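Local coordinates for hypothetical protein (Staphylococcus aureus subsp. aureus, PDB 1QYI) that is of unknown function but carries a HAD-hydrolase-like sequence region and so may belong to the haloacid dehalogenase superfamily of hydrolases, at residues A[52-55]-A[56-60]; A[100-103]-A[104-108]. One frame throughout, in Å; residues are numbered along the deposited sequence.

Contact 1. Residues A[52-55]-A[56-60]; sequences IQDI and RNRIF
Arg58 sets out beside Asp54, one helical turn earlier, and its tip then leads away. Its backbone N donates to Asp54 O at 2.9 Å with an N-H...O angle of 158°. Arg58 CB rests near Ile55 O, 3.5 Å away, and Arg58 CG near Asp54 O at the same distance. Arg58 CD comes to 4.0 Å from Asp54 OD2, but the chain bends (chi3 64°) and carries the charged end past the carboxylate: Arg58 NE stays 5.4 Å from Asp54 OD2, too far for a salt bridge. Water 1 spans the gap, in the plane of the guanidinium at its edge, accepting from Arg58 NH1 at 2.7 Å and donating only weakly to Asp54 OD2. At the tip, NH2 forms a salt bridge with Glu130. On the buried side, Ile55 CG2 and Ile59 CG1 lie 4.1 Å apart, and the backbone bond from Ile59 N to Ile55 O is nearly straight (179°). Arg56 extends instead to salt bridges with Glu16, Asp20 and Asp63. Successive i to i+4 bonds, a polar flank and an isoleucine ridge facing Leu24 and Val84 are characteristic of an amphipathic alpha-helix, here helix 49-60, packed among helices 16-31, 64-71 and 77-93.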
ATOM      1  N   ILE A  52     -10.326 -15.229   2.478  1.00 25.41           N
ATOM      2  CA  ILE A  52      -9.753 -13.995   1.950  1.00 24.71           C
ATOM      3  C   ILE A  52      -9.051 -14.263   0.635  1.00 24.53           C
ATOM      4  O   ILE A  52      -9.136 -13.467  -0.294  1.00 26.46           O
ATOM      5  CB  ILE A  52      -8.717 -13.397   2.933  1.00 24.34           C
ATOM      6  CG1 ILE A  52      -9.372 -13.118   4.288  1.00 23.94           C
ATOM      7  CG2 ILE A  52      -8.135 -12.117   2.362  1.00 24.53           C
ATOM      8  CD1 ILE A  52      -8.374 -12.761   5.378  1.00 24.02           C
ATOM      9  N   GLN A  53      -8.358 -15.391   0.559  1.00 24.50           N
ATOM     10  CA  GLN A  53      -7.626 -15.729  -0.646  1.00 24.96           C
ATOM     11  C   GLN A  53      -8.597 -16.038  -1.767  1.00 24.62           C
ATOM     12  O   GLN A  53      -8.381 -15.667  -2.925  1.00 25.47           O
ATOM     13  CB  GLN A  53      -6.708 -16.919  -0.382  1.00 25.21           C
ATOM     14  CG  GLN A  53      -5.238 -16.644  -0.675  1.00 28.65           C
ATOM     15  CD  GLN A  53      -4.718 -15.333  -0.070  1.00 29.97           C
ATOM     16  OE1 GLN A  53      -4.784 -15.113   1.147  1.00 30.88           O
ATOM     17  NE2 GLN A  53      -4.210 -14.451  -0.932  1.00 28.94           N
ATOM     18  N   ASP A  54      -9.678 -16.715  -1.426  1.00 23.37           N
ATOM     19  CA  ASP A  54     -10.658 -17.044  -2.440  1.00 22.99           C
ATOM     20  C   ASP A  54     -11.294 -15.758  -2.956  1.00 21.49           C
ATOM     21  O   ASP A  54     -11.437 -15.548  -4.158  1.00 19.72           O
ATOM     22  CB  ASP A  54     -11.739 -17.943  -1.855  1.00 23.73           C
ATOM     23  CG  ASP A  54     -12.821 -18.249  -2.858  1.00 26.32           C
ATOM     24  OD1 ASP A  54     -12.519 -18.934  -3.864  1.00 25.41           O
ATOM     25  OD2 ASP A  54     -13.960 -17.775  -2.655  1.00 26.94           O
ATOM     26  N   ILE A  55     -11.682 -14.901  -2.023  1.00 22.18           N
ATOM     27  CA  ILE A  55     -12.312 -13.630  -2.356  1.00 22.01           C
ATOM     28  C   ILE A  55     -11.424 -12.837  -3.319  1.00 22.36           C
ATOM     29  O   ILE A  55     -11.871 -12.417  -4.390  1.00 21.11           O
ATOM     30  CB  ILE A  55     -12.595 -12.848  -1.047  1.00 21.54           C
ATOM     31  CG1 ILE A  55     -13.676 -13.610  -0.263  1.00 19.00           C
ATOM     32  CG2 ILE A  55     -12.993 -11.405  -1.348  1.00 15.41           C
ATOM     33  CD1 ILE A  55     -13.768 -13.296   1.218  1.00 18.31           C
ATOM     34  N   ARG A  56     -10.165 -12.664  -2.927  1.00 22.01           N
ATOM     35  CA  ARG A  56      -9.172 -11.951  -3.720  1.00 23.93           C
ATOM     36  C   ARG A  56      -9.068 -12.555  -5.115  1.00 25.14           C
ATOM     37  O   ARG A  56      -8.977 -11.848  -6.127  1.00 25.82           O
ATOM     38  CB  ARG A  56      -7.809 -12.041  -3.043  1.00 23.02           C
ATOM     39  CG  ARG A  56      -6.688 -11.445  -3.868  1.00 21.45           C
ATOM     40  CD  ARG A  56      -5.362 -11.503  -3.138  1.00 19.44           C
ATOM     41  NE  ARG A  56      -4.283 -11.187  -4.054  1.00 19.45           N
ATOM     42  CZ  ARG A  56      -3.046 -10.891  -3.685  1.00 21.82           C
ATOM     43  NH1 ARG A  56      -2.721 -10.871  -2.397  1.00 22.09           N
ATOM     44  NH2 ARG A  56      -2.135 -10.609  -4.611  1.00 19.91           N
ATOM     45  N   ASN A  57      -9.059 -13.876  -5.151  1.00 25.72           N
ATOM     46  CA  ASN A  57      -8.969 -14.588  -6.401  1.00 27.41           C
ATOM     47  C   ASN A  57     -10.164 -14.271  -7.288  1.00 28.40           C
ATOM     48  O   ASN A  57     -10.004 -14.010  -8.479  1.00 29.82           O
ATOM     49  CB  ASN A  57      -8.897 -16.084  -6.145  1.00 27.73           C
ATOM     50  CG  ASN A  57      -8.898 -16.874  -7.419  1.00 30.49           C
ATOM     51  OD1 ASN A  57      -8.076 -16.636  -8.302  1.00 32.27           O
ATOM     52  ND2 ASN A  57      -9.822 -17.822  -7.534  1.00 32.58           N
ATOM     53  N   ARG A  58     -11.363 -14.288  -6.716  1.00 28.38           N
ATOM     54  CA  ARG A  58     -12.565 -13.997  -7.492  1.00 28.04           C
ATOM     55  C   ARG A  58     -12.603 -12.552  -7.982  1.00 27.69           C
ATOM     56  O   ARG A  58     -12.820 -12.297  -9.166  1.00 27.74           O
ATOM     57  CB  ARG A  58     -13.826 -14.259  -6.667  1.00 29.01           C
ATOM     58  CG  ARG A  58     -14.129 -15.707  -6.362  1.00 30.61           C
ATOM     59  CD  ARG A  58     -15.513 -15.785  -5.747  1.00 31.86           C
ATOM     60  NE  ARG A  58     -16.528 -15.337  -6.706  1.00 34.77           N
ATOM     61  CZ  ARG A  58     -17.748 -14.920  -6.380  1.00 34.13           C
ATOM     62  NH1 ARG A  58     -18.124 -14.884  -5.106  1.00 34.63           N
ATOM     63  NH2 ARG A  58     -18.593 -14.542  -7.328  1.00 33.20           N
ATOM     64  N   ILE A  59     -12.406 -11.613  -7.060  1.00 27.84           N
ATOM     65  CA  ILE A  59     -12.439 -10.188  -7.385  1.00 27.20           C
ATOM     66  C   ILE A  59     -11.414  -9.801  -8.454  1.00 27.77           C
ATOM     67  O   ILE A  59     -11.780  -9.234  -9.480  1.00 28.60           O
ATOM     68  CB  ILE A  59     -12.209  -9.311  -6.113  1.00 26.38           C
ATOM     69  CG1 ILE A  59     -13.257  -9.634  -5.046  1.00 25.34           C
ATOM     70  CG2 ILE A  59     -12.301  -7.827  -6.470  1.00 27.76           C
ATOM     71  CD1 ILE A  59     -14.697  -9.427  -5.510  1.00 26.09           C
ATOM     72  N   PHE A  60     -10.142 -10.121  -8.226  1.00 27.49           N
ATOM     73  CA  PHE A  60      -9.087  -9.775  -9.174  1.00 28.23           C
ATOM     74  C   PHE A  60      -8.770 -10.785 -10.287  1.00 28.74           C
ATOM     75  O   PHE A  60      -7.908 -10.522 -11.130  1.00 27.36           O
ATOM     76  CB  PHE A  60      -7.792  -9.438  -8.419  1.00 27.46           C
ATOM     77  CG  PHE A  60      -7.905  -8.253  -7.506  1.00 27.10           C
ATOM     78  CD1 PHE A  60      -8.394  -7.042  -7.976  1.00 25.94           C
ATOM     79  CD2 PHE A  60      -7.506  -8.346  -6.172  1.00 28.42           C
ATOM     80  CE1 PHE A  60      -8.488  -5.932  -7.132  1.00 27.03           C
ATOM     81  CE2 PHE A  60      -7.594  -7.243  -5.318  1.00 27.92           C
ATOM     82  CZ  PHE A  60      -8.085  -6.035  -5.798  1.00 27.53           C
TER
HETATM   83  O   HOH W   1     -16.964 -16.144  -3.025  1.00 35.21           O

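Contact 2. Residues A[100-103]-A[104-108]; sequences EIEA and FMYQD
Met105 N, a selenomethionine amide, donates to Ile101 O at 2.8 Å, with the donor almost in line with the carbonyl bond (C=O...N angle 167°). One residue earlier the bond from Phe104 N to Glu100 O is longer, 3.3 Å, though its hydrogen points well at the acceptor. Further along, the pattern becomes mixed. Ala103 O accepts two amides: Gln107 N at 2.8 Å, and Tyr106 N at 3.3 Å from well above the carbonyl plane. Tyr106 N also reaches Glu102 O, but that bond is weak. The amide of Tyr106 is thus shared between an i to i+4 and an i to i+3 acceptor, as happens where a helix tightens in its last turn.

Around this backbone the side chains pack in pairs. The ring of Tyr106 is set beside the preceding turn, with CG next to its own backbone N (chi1 -56°), and it presents an edge to Glu102 CB, which lies in the ring plane 3.8 Å from Tyr106 CD2. The Glu102 carboxylate stands nearly upright to that ring, the planes 79° apart. Ile101 and Met105 run side by side, Ile101 CG2 meeting Met105 CG at 3.7 Å. Phe104 turns instead toward Leu89 and Leu93 of helix 77-93 and toward Ile118, while Lys114 NZ bonds to the carbonyls of Phe104 and Gln107. Mixed i to i+3 and i to i+4 bonding, followed by an extended Gln107, is characteristic of a C-terminal helix end, here that of the short helix 98-106.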
ATOM      1  N   GLU A 100     -34.479   5.197 -11.980  1.00 43.78           N
ATOM      2  CA  GLU A 100     -33.857   4.662 -10.781  1.00 41.91           C
ATOM      3  C   GLU A 100     -32.387   5.082 -10.732  1.00 40.29           C
ATOM      4  O   GLU A 100     -31.841   5.352  -9.662  1.00 39.49           O
ATOM      5  CB  GLU A 100     -34.006   3.139 -10.778  1.00 41.64           C
ATOM      6  CG  GLU A 100     -35.454   2.712 -10.946  1.00 41.76           C
ATOM      7  CD  GLU A 100     -35.648   1.210 -10.992  1.00 42.82           C
ATOM      8  OE1 GLU A 100     -34.989   0.534 -11.812  1.00 42.26           O
ATOM      9  OE2 GLU A 100     -36.482   0.708 -10.213  1.00 43.84           O
ATOM     10  N   ILE A 101     -31.763   5.158 -11.904  1.00 38.53           N
ATOM     11  CA  ILE A 101     -30.366   5.552 -12.004  1.00 37.55           C
ATOM     12  C   ILE A 101     -30.159   6.980 -11.513  1.00 38.35           C
ATOM     13  O   ILE A 101     -29.375   7.231 -10.593  1.00 38.63           O
ATOM     14  CB  ILE A 101     -29.867   5.458 -13.456  1.00 35.93           C
ATOM     15  CG1 ILE A 101     -29.900   3.999 -13.911  1.00 35.26           C
ATOM     16  CG2 ILE A 101     -28.462   6.025 -13.564  1.00 36.03           C
ATOM     17  CD1 ILE A 101     -29.404   3.777 -15.326  1.00 32.33           C
ATOM     18  N   GLU A 102     -30.864   7.916 -12.135  1.00 39.05           N
ATOM     19  CA  GLU A 102     -30.752   9.318 -11.764  1.00 40.05           C
ATOM     20  C   GLU A 102     -30.994   9.509 -10.268  1.00 40.28           C
ATOM     21  O   GLU A 102     -30.495  10.461  -9.662  1.00 38.55           O
ATOM     22  CB  GLU A 102     -31.753  10.142 -12.560  1.00 40.48           C
ATOM     23  CG  GLU A 102     -31.686   9.887 -14.044  1.00 42.30           C
ATOM     24  CD  GLU A 102     -31.862  11.149 -14.855  1.00 44.21           C
ATOM     25  OE1 GLU A 102     -30.910  11.958 -14.898  1.00 42.27           O
ATOM     26  OE2 GLU A 102     -32.959  11.333 -15.432  1.00 45.25           O
ATOM     27  N   ALA A 103     -31.752   8.593  -9.672  1.00 39.91           N
ATOM     28  CA  ALA A 103     -32.040   8.674  -8.249  1.00 41.12           C
ATOM     29  C   ALA A 103     -30.762   8.459  -7.456  1.00 41.89           C
ATOM     30  O   ALA A 103     -30.342   9.314  -6.681  1.00 42.59           O
ATOM     31  CB  ALA A 103     -33.075   7.631  -7.862  1.00 39.66           C
ATOM     32  N   PHE A 104     -30.148   7.304  -7.661  1.00 42.59           N
ATOM     33  CA  PHE A 104     -28.916   6.956  -6.975  1.00 42.26           C
ATOM     34  C   PHE A 104     -27.800   7.932  -7.338  1.00 43.62           C
ATOM     35  O   PHE A 104     -26.948   8.255  -6.509  1.00 43.38           O
ATOM     36  CB  PHE A 104     -28.511   5.530  -7.355  1.00 40.22           C
ATOM     37  CG  PHE A 104     -27.125   5.151  -6.918  1.00 38.75           C
ATOM     38  CD1 PHE A 104     -26.878   4.736  -5.609  1.00 37.48           C
ATOM     39  CD2 PHE A 104     -26.058   5.240  -7.814  1.00 36.72           C
ATOM     40  CE1 PHE A 104     -25.590   4.417  -5.195  1.00 34.90           C
ATOM     41  CE2 PHE A 104     -24.769   4.927  -7.417  1.00 35.52           C
ATOM     42  CZ  PHE A 104     -24.532   4.513  -6.100  1.00 36.08           C
HETATM   43  N   MSE A 105     -27.812   8.413  -8.575  1.00 45.22           N
HETATM   44  CA  MSE A 105     -26.774   9.335  -9.038  1.00 47.03           C
HETATM   45  C   MSE A 105     -26.953  10.794  -8.629  1.00 47.72           C
HETATM   46  O   MSE A 105     -25.984  11.552  -8.631  1.00 48.68           O
HETATM   47  CB  MSE A 105     -26.662   9.274 -10.567  1.00 47.46           C
HETATM   48  CG  MSE A 105     -26.341   7.898 -11.140  1.00 50.56           C
HETATM   49 SE   MSE A 105     -24.456   7.423 -11.078  1.00 50.15          SE
HETATM   50  CE  MSE A 105     -23.822   8.593 -12.491  1.00 50.87           C
ATOM     51  N   TYR A 106     -28.168  11.197  -8.274  1.00 48.98           N
ATOM     52  CA  TYR A 106     -28.394  12.600  -7.932  1.00 51.08           C
ATOM     53  C   TYR A 106     -29.159  12.896  -6.636  1.00 51.81           C
ATOM     54  O   TYR A 106     -29.421  14.059  -6.320  1.00 51.45           O
ATOM     55  CB  TYR A 106     -29.094  13.279  -9.116  1.00 52.38           C
ATOM     56  CG  TYR A 106     -28.335  13.146 -10.420  1.00 52.64           C
ATOM     57  CD1 TYR A 106     -27.152  13.850 -10.629  1.00 53.19           C
ATOM     58  CD2 TYR A 106     -28.772  12.280 -11.426  1.00 52.53           C
ATOM     59  CE1 TYR A 106     -26.416  13.698 -11.802  1.00 52.08           C
ATOM     60  CE2 TYR A 106     -28.037  12.119 -12.609  1.00 51.09           C
ATOM     61  CZ  TYR A 106     -26.861  12.831 -12.784  1.00 51.63           C
ATOM     62  OH  TYR A 106     -26.111  12.670 -13.927  1.00 49.81           O
ATOM     63  N   GLN A 107     -29.517  11.854  -5.892  1.00 53.54           N
ATOM     64  CA  GLN A 107     -30.252  12.031  -4.639  1.00 54.49           C
ATOM     65  C   GLN A 107     -29.338  12.727  -3.619  1.00 53.89           C
ATOM     66  O   GLN A 107     -28.128  12.475  -3.571  1.00 51.54           O
ATOM     67  CB  GLN A 107     -30.722  10.665  -4.102  1.00 55.98           C
ATOM     68  CG  GLN A 107     -32.083  10.647  -3.376  1.00 58.54           C
ATOM     69  CD  GLN A 107     -33.285  10.732  -4.323  1.00 60.71           C
ATOM     70  OE1 GLN A 107     -34.422  10.425  -3.940  1.00 61.20           O
ATOM     71  NE2 GLN A 107     -33.036  11.157  -5.561  1.00 61.26           N
ATOM     72  N   ASP A 108     -29.931  13.610  -2.819  1.00 53.69           N
ATOM     73  CA  ASP A 108     -29.207  14.365  -1.803  1.00 52.54           C
ATOM     74  C   ASP A 108     -28.640  13.483  -0.694  1.00 51.29           C
ATOM     75  O   ASP A 108     -27.734  13.903   0.021  1.00 52.02           O
ATOM     76  CB  ASP A 108     -30.125  15.428  -1.184  1.00 53.81           C
ATOM     77  CG  ASP A 108     -30.384  16.604  -2.117  1.00 55.66           C
ATOM     78  OD1 ASP A 108     -30.773  16.378  -3.284  1.00 57.24           O
ATOM     79  OD2 ASP A 108     -30.206  17.759  -1.678  1.00 55.27           O
TER

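Contact 1 and contact 2 follow in series along the chain, on helix 49-60 and helix 98-106 respectively. Their centres lie 30 Å apart and their nearest atoms about 17 Å, so they do not touch. Helix 77-93, which comes between them in sequence, links them indirectly: Val84 meets the side chains of contact 1, whereas Leu89 and Leu93 meet contact 2. Both belong to the helical part of the chain inserted between strands 3-6 and 233-237, neighbours in the six-stranded parallel sheet. This placement is consistent with a helical cap on a HAD-like core. Contact 2 is the more peripheral, its centre being about 32 Å from the centre of the chain.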